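Local coordinates for protein agarase (Pseudoalteromonas fuliginea, PDB 6XJ9) that probably hydrolyses the glycosidic linkages of agarose, acting as a family 50 glycoside hydrolase of a marine bacterium, at residues A[460-465]-A[522-527]; A[473-478]-A[592-597]; A[543-548]-A[588-593]; A[598-603]-A[634-639]. All blocks are in the same frame, centred on the assembly; numbering follows the deposited sequence. Where two conformers were deposited one is given.

Contact 1: A[460-465]-A[522-527]; sequences KTVSSG and YGIVIN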
loop_
_atom_site.group_PDB
_atom_site.type_symbol
_atom_site.label_atom_id
_atom_site.label_comp_id
_atom_site.label_asym_id
_atom_site.label_seq_id
_atom_site.Cartn_x
_atom_site.Cartn_y
_atom_site.Cartn_z
ATOM N N LYS A 460 18.288 43.716 -21.587
ATOM C CA LYS A 460 19.646 43.486 -21.124
ATOM C C LYS A 460 19.639 42.478 -19.979
ATOM O O LYS A 460 18.634 42.309 -19.294
ATOM C CB LYS A 460 20.235 44.804 -20.617
ATOM C CG LYS A 460 20.663 45.795 -21.693
ATOM C CD LYS A 460 20.798 47.200 -21.149
ATOM C CE LYS A 460 22.037 47.917 -21.640
ATOM N NZ LYS A 460 21.948 48.241 -23.079
ATOM N N THR A 461 20.787 41.834 -19.749
ATOM C CA THR A 461 20.860 40.771 -18.763
ATOM C C THR A 461 22.032 40.998 -17.814
ATOM O O THR A 461 22.933 41.785 -18.105
ATOM C CB THR A 461 20.940 39.407 -19.451
ATOM O OG1 THR A 461 22.159 39.383 -20.206
ATOM C CG2 THR A 461 19.743 39.149 -20.341
ATOM N N VAL A 462 21.967 40.327 -16.660
ATOM C CA VAL A 462 23.061 40.260 -15.707
ATOM C C VAL A 462 23.390 38.789 -15.489
ATOM O O VAL A 462 22.591 37.912 -15.817
ATOM C CB VAL A 462 22.736 40.963 -14.373
ATOM C CG1 VAL A 462 22.848 42.477 -14.476
ATOM C CG2 VAL A 462 21.412 40.523 -13.758
ATOM N N SER A 463 24.576 38.534 -14.940
ATOM C CA SER A 463 24.996 37.161 -14.736
ATOM C C SER A 463 25.495 36.982 -13.309
ATOM O O SER A 463 25.865 37.954 -12.654
ATOM C CB SER A 463 26.048 36.768 -15.730
ATOM O OG SER A 463 26.618 35.517 -15.376
ATOM N N SER A 464 25.499 35.728 -12.849
ATOM C CA SER A 464 26.061 35.391 -11.552
ATOM C C SER A 464 27.579 35.261 -11.658
ATOM O O SER A 464 28.276 35.264 -10.646
ATOM C CB SER A 464 25.442 34.133 -11.022
ATOM O OG SER A 464 25.619 33.075 -11.951
ATOM N N GLY A 465 28.083 35.139 -12.892
ATOM C CA GLY A 465 29.495 34.891 -13.133
ATOM C C GLY A 465 29.803 33.397 -13.234
ATOM O O GLY A 465 30.971 33.009 -13.270
ATOM N N TYR A 522 26.335 35.994 -3.776
ATOM C CA TYR A 522 26.316 37.365 -4.261
ATOM C C TYR A 522 26.873 37.437 -5.678
ATOM O O TYR A 522 27.372 38.483 -6.082
ATOM C CB TYR A 522 27.059 38.288 -3.285
ATOM C CG TYR A 522 26.434 38.330 -1.914
ATOM C CD1 TYR A 522 25.194 38.924 -1.710
ATOM C CD2 TYR A 522 27.063 37.758 -0.828
ATOM C CE1 TYR A 522 24.599 38.958 -0.460
ATOM C CE2 TYR A 522 26.488 37.786 0.432
ATOM C CZ TYR A 522 25.254 38.383 0.614
ATOM O OH TYR A 522 24.690 38.395 1.851
ATOM N N GLY A 523 26.746 36.336 -6.430
ATOM C CA GLY A 523 27.268 36.271 -7.789
ATOM C C GLY A 523 26.786 37.409 -8.689
ATOM O O GLY A 523 27.575 37.995 -9.428
ATOM N N ILE A 524 25.484 37.717 -8.623
ATOM C CA ILE A 524 24.877 38.747 -9.453
ATOM C C ILE A 524 25.537 40.088 -9.133
ATOM O O ILE A 524 25.772 40.893 -10.029
ATOM C CB ILE A 524 23.355 38.811 -9.224
ATOM C CG1 ILE A 524 22.633 37.540 -9.682
ATOM C CG2 ILE A 524 22.764 40.069 -9.868
ATOM C CD1 ILE A 524 22.590 37.372 -11.187
ATOM N N VAL A 525 25.790 40.319 -7.843
ATOM C CA VAL A 525 26.369 41.563 -7.356
ATOM C C VAL A 525 27.822 41.624 -7.821
ATOM O O VAL A 525 28.209 42.567 -8.500
ATOM C CB VAL A 525 26.258 41.672 -5.823
ATOM C CG1 VAL A 525 27.162 42.758 -5.254
ATOM C CG2 VAL A 525 24.817 41.894 -5.371
ATOM N N ILE A 526 28.601 40.591 -7.469
ATOM C CA ILE A 526 30.018 40.547 -7.791
ATOM C C ILE A 526 30.207 40.794 -9.286
ATOM O O ILE A 526 30.887 41.742 -9.673
ATOM C CB ILE A 526 30.657 39.233 -7.301
ATOM C CG1 ILE A 526 30.683 39.178 -5.770
ATOM C CG2 ILE A 526 32.054 39.056 -7.890
ATOM C CD1 ILE A 526 30.696 37.785 -5.199
ATOM N N ASN A 527 29.573 39.964 -10.118
ATOM C CA ASN A 527 29.756 40.031 -11.562
ATOM C C ASN A 527 29.308 41.381 -12.123
ATOM O O ASN A 527 29.924 41.915 -13.041
ATOM C CB ASN A 527 28.999 38.911 -12.280
ATOM C CG ASN A 527 29.260 38.902 -13.768
ATOM O OD1 ASN A 527 28.524 39.526 -14.535
ATOM N ND2 ASN A 527 30.322 38.221 -14.176
HETATM O O HOH W 1 26.119 40.993 -14.616
#

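Contact 2: A[473-478]-A[592-597]; sequences PDVFDP and TAYADK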
loop_
_atom_site.group_PDB
_atom_site.type_symbol
_atom_site.label_atom_id
_atom_site.label_comp_id
_atom_site.label_asym_id
_atom_site.label_seq_id
_atom_site.Cartn_x
_atom_site.Cartn_y
_atom_site.Cartn_z
ATOM N N PRO A 473 17.504 38.756 -15.729
ATOM C CA PRO A 473 17.111 40.009 -16.372
ATOM C C PRO A 473 17.801 41.210 -15.735
ATOM O O PRO A 473 17.902 41.300 -14.508
ATOM C CB PRO A 473 15.605 40.096 -16.110
ATOM C CG PRO A 473 15.395 39.239 -14.875
ATOM C CD PRO A 473 16.410 38.118 -14.982
ATOM N N ASP A 474 18.258 42.150 -16.568
ATOM C CA ASP A 474 18.620 43.436 -15.997
ATOM C C ASP A 474 17.334 44.212 -15.752
ATOM O O ASP A 474 16.772 44.813 -16.674
ATOM C CB ASP A 474 19.605 44.243 -16.840
ATOM C CG ASP A 474 20.094 45.473 -16.099
ATOM O OD1 ASP A 474 19.278 46.088 -15.343
ATOM O OD2 ASP A 474 21.281 45.790 -16.250
ATOM N N VAL A 475 16.896 44.187 -14.491
ATOM C CA VAL A 475 15.549 44.614 -14.142
ATOM C C VAL A 475 15.431 46.137 -14.149
ATOM O O VAL A 475 14.315 46.659 -14.101
ATOM C CB VAL A 475 15.077 43.984 -12.817
ATOM C CG1 VAL A 475 14.914 42.479 -12.962
ATOM C CG2 VAL A 475 16.009 44.312 -11.660
ATOM N N PHE A 476 16.572 46.838 -14.230
ATOM C CA PHE A 476 16.584 48.292 -14.350
ATOM C C PHE A 476 16.585 48.720 -15.819
ATOM O O PHE A 476 16.585 49.918 -16.109
ATOM C CB PHE A 476 17.755 48.909 -13.577
ATOM C CG PHE A 476 17.600 48.877 -12.077
ATOM C CD1 PHE A 476 16.842 49.835 -11.418
ATOM C CD2 PHE A 476 18.196 47.878 -11.321
ATOM C CE1 PHE A 476 16.690 49.794 -10.038
ATOM C CE2 PHE A 476 18.035 47.835 -9.942
ATOM C CZ PHE A 476 17.278 48.789 -9.304
ATOM N N ASP A 477 16.599 47.743 -16.740
ATOM C CA ASP A 477 16.470 48.032 -18.164
ATOM C C ASP A 477 14.995 48.294 -18.457
ATOM O O ASP A 477 14.169 47.418 -18.223
ATOM C CB ASP A 477 17.058 46.910 -19.038
ATOM C CG ASP A 477 16.908 47.104 -20.546
ATOM O OD1 ASP A 477 16.583 48.232 -20.972
ATOM O OD2 ASP A 477 17.121 46.128 -21.290
ATOM N N PRO A 478 14.597 49.499 -18.936
ATOM C CA PRO A 478 13.181 49.782 -19.191
ATOM C C PRO A 478 12.500 48.675 -19.991
ATOM O O PRO A 478 11.348 48.362 -19.728
ATOM C CB PRO A 478 13.205 51.132 -19.927
ATOM C CG PRO A 478 14.447 51.809 -19.369
ATOM C CD PRO A 478 15.445 50.684 -19.157
ATOM N N THR A 592 19.546 42.904 -2.386
ATOM C CA THR A 592 18.180 43.288 -2.035
ATOM C C THR A 592 17.607 44.247 -3.079
ATOM O O THR A 592 16.461 44.099 -3.481
ATOM C CB THR A 592 18.090 43.912 -0.635
ATOM O OG1 THR A 592 18.636 42.964 0.277
ATOM C CG2 THR A 592 16.669 44.230 -0.213
ATOM N N ALA A 593 18.409 45.239 -3.499
ATOM C CA ALA A 593 17.972 46.274 -4.421
ATOM C C ALA A 593 17.596 45.660 -5.772
ATOM O O ALA A 593 16.609 46.055 -6.395
ATOM C CB ALA A 593 19.051 47.335 -4.577
ATOM N N TYR A 594 18.414 44.710 -6.227
ATOM C CA TYR A 594 18.143 43.990 -7.460
ATOM C C TYR A 594 16.790 43.296 -7.350
ATOM O O TYR A 594 15.909 43.514 -8.177
ATOM C CB TYR A 594 19.297 43.043 -7.831
ATOM C CG TYR A 594 18.995 42.156 -9.014
ATOM C CD1 TYR A 594 19.272 42.579 -10.303
ATOM C CD2 TYR A 594 18.400 40.910 -8.844
ATOM C CE1 TYR A 594 18.963 41.798 -11.403
ATOM C CE2 TYR A 594 18.091 40.110 -9.934
ATOM C CZ TYR A 594 18.388 40.552 -11.214
ATOM O OH TYR A 594 18.082 39.783 -12.296
ATOM N N ALA A 595 16.625 42.466 -6.318
ATOM C CA ALA A 595 15.412 41.673 -6.161
ATOM C C ALA A 595 14.198 42.577 -5.924
ATOM O O ALA A 595 13.091 42.288 -6.379
ATOM C CB ALA A 595 15.587 40.687 -5.031
ATOM N N ASP A 596 14.418 43.694 -5.222
ATOM C CA ASP A 596 13.331 44.620 -4.944
ATOM C C ASP A 596 12.735 45.173 -6.241
ATOM O O ASP A 596 11.513 45.296 -6.369
ATOM C CB ASP A 596 13.787 45.739 -4.008
ATOM C CG ASP A 596 12.718 46.795 -3.850
ATOM O OD1 ASP A 596 11.854 46.627 -2.981
ATOM O OD2 ASP A 596 12.748 47.752 -4.623
ATOM N N LYS A 597 13.606 45.523 -7.194
ATOM C CA LYS A 597 13.172 46.058 -8.475
ATOM C C LYS A 597 12.510 44.945 -9.286
ATOM O O LYS A 597 11.483 45.171 -9.929
ATOM C CB LYS A 597 14.334 46.759 -9.189
ATOM C CG LYS A 597 14.029 47.347 -10.568
ATOM C CD LYS A 597 13.103 48.555 -10.547
ATOM C CE LYS A 597 12.979 49.246 -11.897
ATOM N NZ LYS A 597 11.863 50.227 -11.905
#

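Contact 3: A[543-548]-A[588-593]; sequences SRLMKE and SILLTA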
loop_
_atom_site.group_PDB
_atom_site.type_symbol
_atom_site.label_atom_id
_atom_site.label_comp_id
_atom_site.label_asym_id
_atom_site.label_seq_id
_atom_site.Cartn_x
_atom_site.Cartn_y
_atom_site.Cartn_z
ATOM N N SER A 543 25.950 51.747 -8.479
ATOM C CA SER A 543 26.786 52.931 -8.323
ATOM C C SER A 543 26.056 53.997 -7.508
ATOM O O SER A 543 26.651 54.607 -6.624
ATOM C CB SER A 543 27.210 53.453 -9.666
ATOM O OG SER A 543 28.161 52.582 -10.265
ATOM N N ARG A 544 24.760 54.197 -7.807
ATOM C CA ARG A 544 23.919 55.186 -7.149
ATOM C C ARG A 544 23.890 54.937 -5.640
ATOM O O ARG A 544 24.109 55.865 -4.862
ATOM C CB ARG A 544 22.524 55.191 -7.786
ATOM C CG ARG A 544 21.670 56.406 -7.452
ATOM C CD ARG A 544 20.234 56.334 -7.935
ATOM N NE ARG A 544 19.403 55.311 -7.298
ATOM C CZ ARG A 544 18.953 55.335 -6.042
ATOM N NH1 ARG A 544 18.201 54.342 -5.597
ATOM N NH2 ARG A 544 19.264 56.334 -5.229
ATOM N N LEU A 545 23.683 53.667 -5.245
ATOM C CA LEU A 545 23.451 53.274 -3.861
ATOM C C LEU A 545 24.723 53.391 -3.029
ATOM O O LEU A 545 24.658 53.732 -1.844
ATOM C CB LEU A 545 22.908 51.839 -3.804
ATOM C CG LEU A 545 21.477 51.670 -4.310
ATOM C CD1 LEU A 545 21.117 50.197 -4.487
ATOM C CD2 LEU A 545 20.499 52.355 -3.370
ATOM N N MET A 546 25.869 53.050 -3.632
ATOM C CA MET A 546 27.133 53.094 -2.913
ATOM C C MET A 546 27.597 54.544 -2.715
ATOM O O MET A 546 28.172 54.871 -1.678
ATOM C CB MET A 546 28.201 52.272 -3.642
ATOM C CG MET A 546 27.951 50.763 -3.561
ATOM S SD MET A 546 27.934 50.165 -1.842
ATOM C CE MET A 546 26.177 50.139 -1.484
ATOM N N LYS A 547 27.344 55.403 -3.714
ATOM C CA LYS A 547 27.653 56.827 -3.636
ATOM C C LYS A 547 26.738 57.488 -2.605
ATOM O O LYS A 547 27.156 58.392 -1.884
ATOM C CB LYS A 547 27.454 57.518 -4.990
ATOM C CG LYS A 547 28.491 57.205 -6.060
ATOM C CD LYS A 547 28.152 57.821 -7.401
ATOM C CE LYS A 547 29.093 57.382 -8.498
ATOM N NZ LYS A 547 28.512 57.624 -9.837
ATOM N N GLU A 548 25.484 57.029 -2.548
ATOM C CA GLU A 548 24.545 57.528 -1.560
ATOM C C GLU A 548 25.039 57.176 -0.158
ATOM O O GLU A 548 24.869 57.968 0.763
ATOM C CB GLU A 548 23.146 56.966 -1.819
ATOM C CG GLU A 548 22.110 57.425 -0.810
ATOM C CD GLU A 548 20.845 56.581 -0.761
ATOM O OE1 GLU A 548 20.920 55.371 -1.065
ATOM O OE2 GLU A 548 19.787 57.132 -0.415
ATOM N N SER A 588 24.729 42.781 0.354
ATOM C CA SER A 588 23.373 42.503 0.791
ATOM C C SER A 588 22.411 43.599 0.334
ATOM O O SER A 588 21.292 43.301 -0.075
ATOM C CB SER A 588 23.354 42.328 2.276
ATOM O OG SER A 588 22.279 41.488 2.647
ATOM N N ILE A 589 22.859 44.859 0.414
ATOM C CA ILE A 589 22.074 46.020 0.009
ATOM C C ILE A 589 21.831 45.952 -1.498
ATOM O O ILE A 589 20.710 46.179 -1.963
ATOM C CB ILE A 589 22.781 47.329 0.438
ATOM C CG1 ILE A 589 22.579 47.614 1.935
ATOM C CG2 ILE A 589 22.354 48.512 -0.418
ATOM C CD1 ILE A 589 23.434 48.751 2.478
ATOM N N LEU A 590 22.885 45.582 -2.237
ATOM C CA LEU A 590 22.860 45.539 -3.690
ATOM C C LEU A 590 21.973 44.385 -4.160
ATOM O O LEU A 590 21.097 44.594 -5.002
ATOM C CB LEU A 590 24.294 45.464 -4.234
ATOM C CG LEU A 590 25.183 46.678 -3.936
ATOM C CD1 LEU A 590 26.548 46.566 -4.619
ATOM C CD2 LEU A 590 24.502 47.978 -4.328
ATOM N N LEU A 591 22.139 43.197 -3.568
ATOM C CA LEU A 591 21.279 42.068 -3.920
ATOM C C LEU A 591 19.810 42.350 -3.570
ATOM O O LEU A 591 18.921 42.088 -4.379
ATOM C CB LEU A 591 21.789 40.766 -3.295
ATOM C CG LEU A 591 20.962 39.517 -3.631
ATOM C CD1 LEU A 591 20.914 39.297 -5.143
ATOM C CD2 LEU A 591 21.530 38.282 -2.940
ATOM N N THR A 592 19.546 42.904 -2.386
ATOM C CA THR A 592 18.180 43.288 -2.035
ATOM C C THR A 592 17.607 44.247 -3.079
ATOM O O THR A 592 16.461 44.099 -3.481
ATOM C CB THR A 592 18.090 43.912 -0.635
ATOM O OG1 THR A 592 18.636 42.964 0.277
ATOM C CG2 THR A 592 16.669 44.230 -0.213
ATOM N N ALA A 593 18.409 45.239 -3.499
ATOM C CA ALA A 593 17.972 46.274 -4.421
ATOM C C ALA A 593 17.596 45.660 -5.772
ATOM O O ALA A 593 16.609 46.055 -6.395
ATOM C CB ALA A 593 19.051 47.335 -4.577
#

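Contact 4: A[598-603]-A[634-639]; sequences YFSVVN and AKYVDV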
loop_
_atom_site.group_PDB
_atom_site.type_symbol
_atom_site.label_atom_id
_atom_site.label_comp_id
_atom_site.label_asym_id
_atom_site.label_seq_id
_atom_site.Cartn_x
_atom_site.Cartn_y
_atom_site.Cartn_z
ATOM N N TYR A 598 13.071 43.731 -9.227
ATOM C CA TYR A 598 12.424 42.613 -9.902
ATOM C C TYR A 598 10.972 42.505 -9.457
ATOM O O TYR A 598 10.063 42.480 -10.293
ATOM C CB TYR A 598 13.109 41.258 -9.682
ATOM C CG TYR A 598 12.302 40.098 -10.222
ATOM C CD1 TYR A 598 12.267 39.839 -11.584
ATOM C CD2 TYR A 598 11.555 39.269 -9.399
ATOM C CE1 TYR A 598 11.528 38.796 -12.114
ATOM C CE2 TYR A 598 10.812 38.212 -9.915
ATOM C CZ TYR A 598 10.803 37.972 -11.277
ATOM O OH TYR A 598 10.071 36.951 -11.827
ATOM N N PHE A 599 10.771 42.386 -8.136
ATOM C CA PHE A 599 9.442 42.126 -7.603
ATOM C C PHE A 599 8.524 43.331 -7.767
ATOM O O PHE A 599 7.319 43.160 -7.913
ATOM C CB PHE A 599 9.516 41.578 -6.176
ATOM C CG PHE A 599 9.983 40.145 -6.156
ATOM C CD1 PHE A 599 9.122 39.122 -6.535
ATOM C CD2 PHE A 599 11.290 39.820 -5.804
ATOM C CE1 PHE A 599 9.552 37.802 -6.556
ATOM C CE2 PHE A 599 11.713 38.498 -5.816
ATOM C CZ PHE A 599 10.849 37.493 -6.202
ATOM N N SER A 600 9.104 44.537 -7.726
ATOM C CA SER A 600 8.335 45.757 -7.881
ATOM C C SER A 600 7.741 45.816 -9.286
ATOM O O SER A 600 6.578 46.178 -9.447
ATOM C CB SER A 600 9.208 46.953 -7.603
ATOM O OG SER A 600 8.470 48.143 -7.799
ATOM N N VAL A 601 8.564 45.460 -10.288
ATOM C CA VAL A 601 8.136 45.476 -11.674
ATOM C C VAL A 601 7.030 44.438 -11.859
ATOM O O VAL A 601 5.981 44.735 -12.439
ATOM C CB VAL A 601 9.321 45.275 -12.646
ATOM C CG1 VAL A 601 8.856 44.922 -14.041
ATOM C CG2 VAL A 601 10.209 46.515 -12.695
ATOM N N VAL A 602 7.233 43.226 -11.335
ATOM C CA VAL A 602 6.244 42.195 -11.604
ATOM C C VAL A 602 4.949 42.554 -10.879
ATOM O O VAL A 602 3.856 42.480 -11.444
ATOM C CB VAL A 602 6.755 40.780 -11.282
ATOM C CG1 VAL A 602 5.655 39.748 -11.496
ATOM C CG2 VAL A 602 7.985 40.432 -12.122
ATOM N N ASN A 603 5.094 43.016 -9.640
ATOM C CA ASN A 603 3.953 43.428 -8.840
ATOM C C ASN A 603 3.153 44.537 -9.532
ATOM O O ASN A 603 1.920 44.530 -9.490
ATOM C CB ASN A 603 4.396 43.852 -7.438
ATOM C CG ASN A 603 3.218 44.284 -6.600
ATOM O OD1 ASN A 603 2.364 43.463 -6.287
ATOM N ND2 ASN A 603 3.131 45.571 -6.308
ATOM N N ALA A 634 8.784 39.680 -0.151
ATOM C CA ALA A 634 7.766 39.737 0.891
ATOM C C ALA A 634 7.031 41.077 0.890
ATOM O O ALA A 634 5.901 41.154 1.346
ATOM C CB ALA A 634 8.383 39.443 2.238
ATOM N N LYS A 635 7.676 42.108 0.337
ATOM C CA LYS A 635 7.135 43.455 0.277
ATOM C C LYS A 635 6.144 43.600 -0.877
ATOM O O LYS A 635 5.526 44.649 -1.014
ATOM C CB LYS A 635 8.278 44.450 0.043
ATOM C CG LYS A 635 9.327 44.524 1.147
ATOM C CD LYS A 635 10.350 45.628 0.933
ATOM C CE LYS A 635 11.360 45.306 -0.150
ATOM N NZ LYS A 635 12.616 44.754 0.414
ATOM N N TYR A 636 6.024 42.578 -1.736
ATOM C CA TYR A 636 5.233 42.748 -2.946
ATOM C C TYR A 636 4.214 41.635 -3.162
ATOM O O TYR A 636 3.101 41.925 -3.594
ATOM C CB TYR A 636 6.128 42.928 -4.179
ATOM C CG TYR A 636 7.008 44.153 -4.141
ATOM C CD1 TYR A 636 6.506 45.410 -4.448
ATOM C CD2 TYR A 636 8.339 44.063 -3.763
ATOM C CE1 TYR A 636 7.307 46.542 -4.402
ATOM C CE2 TYR A 636 9.159 45.186 -3.715
ATOM C CZ TYR A 636 8.643 46.426 -4.046
ATOM O OH TYR A 636 9.449 47.532 -4.007
ATOM N N VAL A 637 4.591 40.383 -2.879
ATOM C CA VAL A 637 3.766 39.225 -3.198
ATOM C C VAL A 637 2.669 39.038 -2.157
ATOM O O VAL A 637 2.820 39.430 -1.008
ATOM C CB VAL A 637 4.618 37.949 -3.337
ATOM C CG1 VAL A 637 5.788 38.179 -4.291
ATOM C CG2 VAL A 637 5.130 37.456 -1.986
ATOM N N ASP A 638 1.579 38.383 -2.575
ATOM C CA ASP A 638 0.496 38.009 -1.678
ATOM C C ASP A 638 0.895 36.733 -0.940
ATOM O O ASP A 638 0.564 36.552 0.233
ATOM C CB ASP A 638 -0.807 37.821 -2.460
ATOM C CG ASP A 638 -1.309 39.125 -3.048
ATOM O OD1 ASP A 638 -1.810 39.956 -2.268
ATOM O OD2 ASP A 638 -1.169 39.313 -4.266
ATOM N N VAL A 639 1.595 35.853 -1.655
ATOM C CA VAL A 639 2.041 34.575 -1.107
ATOM C C VAL A 639 3.455 34.350 -1.622
ATOM O O VAL A 639 3.703 34.558 -2.810
ATOM C CB VAL A 639 1.114 33.409 -1.526
ATOM C CG1 VAL A 639 1.528 32.079 -0.893
ATOM C CG2 VAL A 639 -0.356 33.691 -1.231
#

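Contact 1: A[460-465]-A[522-527]
The carboxamide of Asn527 is the flat side-chain group of this contact, set against the backbone of Ser463 and Gly465. Its ND2 lies 3.6 Å from Gly465 CA. Its OD1 accepts from water 1 at 2.8 Å, and the same water accepts from Ser463 N, so one solvent molecule joins strand to helix. The motif is a two-stranded antiparallel hairpin, 461-463 with 471-473, laid across the first turn of helix 523-529; the short axes of strand 461-463 and helix 523-527 pass 7.6 Å apart at 103°. Ser463 OG accepts from Gly465 N at 2.9 Å, an ST turn that carries the chain over the helix start. At that crossing Ser464 O stands 3.1 Å from Gly523 O, two acceptors that do not bond; the lack of a side chain on Gly523 permits so close a pass. Deeper in, Ile524 places CG1 anti to its carbonyl carbon (chi1 -65°), which lays CD1 on the Ser463 peptide, while CG2 meets Val462 CG2 with the two side chains at about a right angle. Met472 and Tyr594 add to this apolar floor. Ser463 O receives Ile524 CA in a nearly straight CA-H...O contact of 3.4 Å, 168° at the hydrogen.

Contact 2: A[473-478]-A[592-597]
Tyr594 and Pro473 make the polar bond of this contact: the phenol OH of Tyr594 donates to Pro473 O at 2.7 Å. The carbonyl oxygen lies at the ring edge, near the plane of the ring, and the hydroxyl is tilted 18° from the carbonyl plane. With CG anti to the backbone N (chi1 173°), the tyrosine reaches from helix 584-609 to the end of strand 471-473. Val475 is the next contact. Its CG2 makes an off-centre, oblique CH-pi contact with Tyr594, 4.3 Å from the ring centroid, and also touches Tyr594 O and, at 3.8 Å, Lys597 CG. Lys597 in turn lies across Phe476 in a CH-pi contact, CG 3.7 Å from the ring centroid and almost on its normal; a bend at chi2 (69°) keeps CB, CG and CD all against the ring.

The next shell shapes the loop. A type I turn from Asp474 to Asp477 presents Val475 and Phe476 together, and an Asx turn, Phe476 N to Asp474 OD1 at 3.0 Å, braces it. Thr538 OG1 is also hydrogen-bonded to that carboxylate oxygen, tying the turn to helix 537-550, while Asp477 sits at the N-cap of helix 478-495 and holds Lys460 N with OD2. Phe480 of helix 478-495 also packs on Pro473 and Val475. Chemically, the lysine takes part through its methylenes and not its charge, and the strand-end carbonyl is satisfied by a directional phenol bond beside an otherwise apolar interface.

Contact 3: A[543-548]-A[588-593]
Ile589 meets Met546 at the margin of the contact, its CG2 4.3 Å from Met546 CE. The methionine chain bends at both chi2 (-60°) and chi3 (97°), and these turns swing the terminal methyl round toward the partner helix although the side chain does not start out in that direction. One residue on, Leu590 gives the same methyl a closer neighbour, CD2 to Met546 CE 3.9 Å. That CD2 also touches Leu545 CD1 at 4.1 Å, the two leucine side chains running alongside one another with opposite headings. Behind Leu590 stand Val525 and Leu529 of helix 523-529, while Trp567 and Phe570 back the methionine.

The arrangement is a helix pair, 537-550 against 584-609, whose short axes pass 10.5 Å apart with their directions 139° from each other. Side-chain carbons alone bridge so wide a separation, and no hydrogen bond crosses it. Leu591 turns from the pair toward Glu628 and Val629 of helix 627-634. Thr592 bonds back along its own helix: OG1 donates to Ser588 O at 2.7 Å, and Thr592 N reaches that oxygen from the opposite face of its plane, so the carbonyl accepts twice. At Ala593 the lone methyl meets Leu545, whose CD1 comes within 3.5 Å of Ala593 CB.

Contact 4: A[598-603]-A[634-639]
Tyr636 lies along the helix beside Ser600, and its OH is hydrogen-bonded to Asp596 OD1, one turn earlier on the same helix. This bond fixes the far end of the ring; the near end is set by chi1 of -62°, with CG anti to the carbonyl carbon. Between them the ring lies with one face on the helix backbone: Ser600 CA is 3.7 Å above its plane and Phe599 C 4.0 Å, both offset toward the rim. Ser600 CB touches Tyr636 CZ at 3.6 Å, and Phe599 CB meets Tyr636 CD2 at 3.7 Å. Asn603 completes the row one turn on, its CB 3.8 Å from Tyr636 CB.

The Phe599 ring leads off from the tyrosine and is met obliquely by Val637, CG1 to Phe599 CD1 4.1 Å. Tyr598 CD2 lies over the centre of one face of that ring, and Tyr615, Val629 and Ser633 also pack on Phe599. The contact thus seats the link between helix 627-634 and strand 640-643 on helix 584-609, an alpha-to-beta link consistent with the TIM-barrel domain expected of this family. For the chemistry, the tyrosine is amphipathic: one face is given to apolar and backbone packing, while a hydroxyl donating to Asp596, together with the weak, long ion pair from Lys635, would be expected to favour the charged carboxylate.

From the N terminus, the hairpin strand 460-465 is taken up first, when contact 1 joins it to helix 523-529. Contact 2 opens before that loop closes, at 473-478, and closes well after it, at 592-597, so the two cross; Val462 touching Tyr594 brings them together in space. Contact 3 opens at 543-548, inside the long loop of contact 2, and closes on the same part of helix 584-609, the two sharing Thr592 and Ala593. Contact 4 follows in series, carrying the next turns of helix 584-609 to the approach to strand 640-643. That one long helix therefore receives helix 537-550, then the hairpin exit, then the 634-639 loop.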